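Local coordinates for protein TSC1 N-terminal domain (PDB 7A0M) that forms the N-terminal helical domain of TSC1, whose binding to lysosomal phosphoinositides is required for TSC complex translocation and mTORC1 regulation, at the interface of chains A and B. Sequence-based numbering; all coordinates share one arbitrary frame. Chains: chain A/B, TSC1 N-terminal domain.

The interface of chains A and B. Residues chain A 327, 339, 342, 369-370, 373; chain B 378, 382-383.
Helices 335-343 and 360-373 of chain A, with A:Phe327 of helix 323-333 behind them, receive the 3-10 turn 380-383 of chain B and the loop residue B:Leu378 just before it. B:Tyr383 is the plug of the patch, burying 87 Å² of its surface in a groove between the two chain A helices. A:Ile342 lies over one face of its ring: the CG2 branch sits 3.8 Å from the ring centroid, displaced toward the rim, while the longer branch brings CD1 to 3.6 Å from B:Tyr383 CE1. Near the opposite rim, B:Tyr383 CE2 meets A:Ser369 CB and A:Arg373 CD, and the phenol oxygen runs in to A:Phe327, with A:Phe327 CZ 3.5 Å from B:Tyr383 OH. That hydroxyl makes at most a weak hydrogen bond to the backbone A:Ser369 O. A:Arg373 leaves its helix with CG anti to the backbone N (chi1 -179°) and bends at chi3 (62°), a course that lays its methylenes beside B:Leu378 and turns the guanidinium, steeply inclined to the tyrosine ring, toward the loop backbone. A:Glu370, one helical turn earlier, holds that guanidinium side-on: NH2 reaches OE1 in a salt bridge, and NE bonds OE2 from above the carboxylate plane. This intrachain grip fixes the rotation of the guanidinium and leaves NH1 for chain B. A:Arg373 NH1 donates to B:Leu378 O at 2.5 Å, almost in line with the carbonyl bond (168°). A methionine in place of A:Arg373 would probably leave the carbonyl of B:Leu378 without this donor and the carboxylate of A:Glu370 without its cationic mate, free to turn. The contact recurs with the chains exchanged about the two-fold axis, and the dimer may or may not form in the full-length protein. Toward helix 335-343 the apolar seam is extended by B:Leu378 CD2, which lies 3.9 Å from A:Val339 CG1.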
ATOM      1  N   PHE A 327      14.484  -4.580  -0.031  1.00 36.09           N
ATOM      2  CA  PHE A 327      13.385  -4.058  -0.837  1.00 38.72           C
ATOM      3  C   PHE A 327      12.746  -2.846  -0.170  1.00 31.28           C
ATOM      4  O   PHE A 327      12.446  -1.848  -0.834  1.00 41.04           O
ATOM      5  CB  PHE A 327      12.344  -5.155  -1.075  1.00 40.09           C
ATOM      6  CG  PHE A 327      11.203  -4.738  -1.971  1.00 38.62           C
ATOM      7  CD1 PHE A 327      10.129  -4.016  -1.468  1.00 31.22           C
ATOM      8  CD2 PHE A 327      11.201  -5.080  -3.313  1.00 43.69           C
ATOM      9  CE1 PHE A 327       9.083  -3.637  -2.288  1.00 31.94           C
ATOM     10  CE2 PHE A 327      10.156  -4.702  -4.138  1.00 47.29           C
ATOM     11  CZ  PHE A 327       9.096  -3.982  -3.625  1.00 30.87           C
ATOM     12  N   VAL A 339      10.580   0.698  -8.972  1.00 32.77           N
ATOM     13  CA  VAL A 339       9.554  -0.040  -9.702  1.00 43.87           C
ATOM     14  C   VAL A 339       9.765   0.089 -11.204  1.00 41.62           C
ATOM     15  O   VAL A 339       9.359  -0.791 -11.972  1.00 39.57           O
ATOM     16  CB  VAL A 339       8.144   0.421  -9.285  1.00 40.05           C
ATOM     17  CG1 VAL A 339       7.979   0.325  -7.775  1.00 30.81           C
ATOM     18  CG2 VAL A 339       7.871   1.839  -9.770  1.00 41.96           C
ATOM     19  N   ILE A 342      12.226  -2.645 -11.906  1.00 46.04           N
ATOM     20  CA  ILE A 342      11.553  -3.940 -11.938  1.00 49.91           C
ATOM     21  C   ILE A 342      10.748  -4.085 -13.220  1.00 48.90           C
ATOM     22  O   ILE A 342      10.656  -5.181 -13.788  1.00 45.00           O
ATOM     23  CB  ILE A 342      10.668  -4.106 -10.685  1.00 45.78           C
ATOM     24  CG1 ILE A 342      11.528  -4.076  -9.419  1.00 40.69           C
ATOM     25  CG2 ILE A 342       9.864  -5.395 -10.754  1.00 35.98           C
ATOM     26  CD1 ILE A 342      10.729  -4.116  -8.133  1.00 29.76           C
ATOM     27  N   SER A 369       9.194 -10.432  -7.216  1.00 45.57           N
ATOM     28  CA  SER A 369       8.940  -9.214  -6.458  1.00 43.01           C
ATOM     29  C   SER A 369       7.505  -9.112  -5.956  1.00 46.02           C
ATOM     30  O   SER A 369       7.200  -8.190  -5.192  1.00 47.56           O
ATOM     31  CB  SER A 369       9.266  -7.984  -7.310  1.00 41.39           C
ATOM     32  OG  SER A 369      10.632  -7.963  -7.682  1.00 42.34           O
ATOM     33  N   GLU A 370       6.625 -10.030  -6.367  1.00 52.01           N
ATOM     34  CA  GLU A 370       5.218  -9.946  -5.981  1.00 50.02           C
ATOM     35  C   GLU A 370       5.036 -10.032  -4.469  1.00 60.30           C
ATOM     36  O   GLU A 370       4.258  -9.266  -3.889  1.00 62.51           O
ATOM     37  CB  GLU A 370       4.416 -11.043  -6.680  1.00 50.71           C
ATOM     38  CG  GLU A 370       3.953 -10.663  -8.076  1.00 49.59           C
ATOM     39  CD  GLU A 370       2.960  -9.515  -8.062  1.00 55.37           C
ATOM     40  OE1 GLU A 370       1.842  -9.702  -7.538  1.00 58.46           O
ATOM     41  OE2 GLU A 370       3.300  -8.425  -8.569  1.00 52.42           O
ATOM     42  N   ARG A 373       5.831  -6.716  -3.124  1.00 42.69           N
ATOM     43  CA  ARG A 373       4.847  -5.701  -3.489  1.00 50.49           C
ATOM     44  C   ARG A 373       3.641  -5.745  -2.560  1.00 39.28           C
ATOM     45  O   ARG A 373       3.134  -4.698  -2.137  1.00 43.88           O
ATOM     46  CB  ARG A 373       4.399  -5.892  -4.937  1.00 37.14           C
ATOM     47  CG  ARG A 373       3.395  -4.848  -5.397  1.00 40.26           C
ATOM     48  CD  ARG A 373       2.778  -5.212  -6.735  1.00 46.33           C
ATOM     49  NE  ARG A 373       2.024  -6.461  -6.658  1.00 52.47           N
ATOM     50  CZ  ARG A 373       0.812  -6.572  -6.120  1.00 44.12           C
ATOM     51  NH1 ARG A 373       0.207  -5.509  -5.606  1.00 39.77           N
ATOM     52  NH2 ARG A 373       0.201  -7.748  -6.094  1.00 40.99           N
TER
ATOM     53  N   LEU B 378       0.849  -1.311  -3.117  1.00 42.36           N
ATOM     54  CA  LEU B 378       1.410  -0.976  -4.419  1.00 36.04           C
ATOM     55  C   LEU B 378       0.750  -1.813  -5.510  1.00 44.18           C
ATOM     56  O   LEU B 378       0.623  -3.035  -5.383  1.00 39.91           O
ATOM     57  CB  LEU B 378       2.922  -1.202  -4.419  1.00 41.84           C
ATOM     58  CG  LEU B 378       3.652  -0.878  -5.726  1.00 45.21           C
ATOM     59  CD1 LEU B 378       3.597   0.615  -6.025  1.00 38.92           C
ATOM     60  CD2 LEU B 378       5.092  -1.368  -5.679  1.00 40.72           C
ATOM     61  N   PHE B 382       2.409  -0.838 -11.672  1.00 33.69           N
ATOM     62  CA  PHE B 382       3.652  -0.090 -11.555  1.00 37.33           C
ATOM     63  C   PHE B 382       4.867  -0.937 -11.920  1.00 38.30           C
ATOM     64  O   PHE B 382       5.948  -0.379 -12.132  1.00 51.69           O
ATOM     65  CB  PHE B 382       3.791   0.487 -10.143  1.00 35.65           C
ATOM     66  CG  PHE B 382       2.825   1.608  -9.849  1.00 46.03           C
ATOM     67  CD1 PHE B 382       3.022   2.873 -10.382  1.00 40.06           C
ATOM     68  CD2 PHE B 382       1.718   1.396  -9.041  1.00 43.03           C
ATOM     69  CE1 PHE B 382       2.135   3.900 -10.115  1.00 39.28           C
ATOM     70  CE2 PHE B 382       0.829   2.421  -8.773  1.00 38.50           C
ATOM     71  CZ  PHE B 382       1.039   3.675  -9.311  1.00 34.42           C
ATOM     72  N   TYR B 383       4.711  -2.260 -12.005  1.00 53.67           N
ATOM     73  CA  TYR B 383       5.745  -3.157 -12.503  1.00 58.70           C
ATOM     74  C   TYR B 383       5.574  -3.501 -13.968  1.00 47.74           C
ATOM     75  O   TYR B 383       6.403  -4.234 -14.513  1.00 48.95           O
ATOM     76  CB  TYR B 383       5.680  -4.512 -11.789  1.00 60.46           C
ATOM     77  CG  TYR B 383       6.108  -4.629 -10.354  1.00 55.01           C
ATOM     78  CD1 TYR B 383       6.817  -3.627  -9.716  1.00 49.67           C
ATOM     79  CD2 TYR B 383       5.802  -5.776  -9.634  1.00 51.71           C
ATOM     80  CE1 TYR B 383       7.205  -3.768  -8.393  1.00 52.76           C
ATOM     81  CE2 TYR B 383       6.182  -5.922  -8.325  1.00 56.96           C
ATOM     82  CZ  TYR B 383       6.883  -4.918  -7.709  1.00 60.13           C
ATOM     83  OH  TYR B 383       7.253  -5.086  -6.399  1.00 69.66           O
TER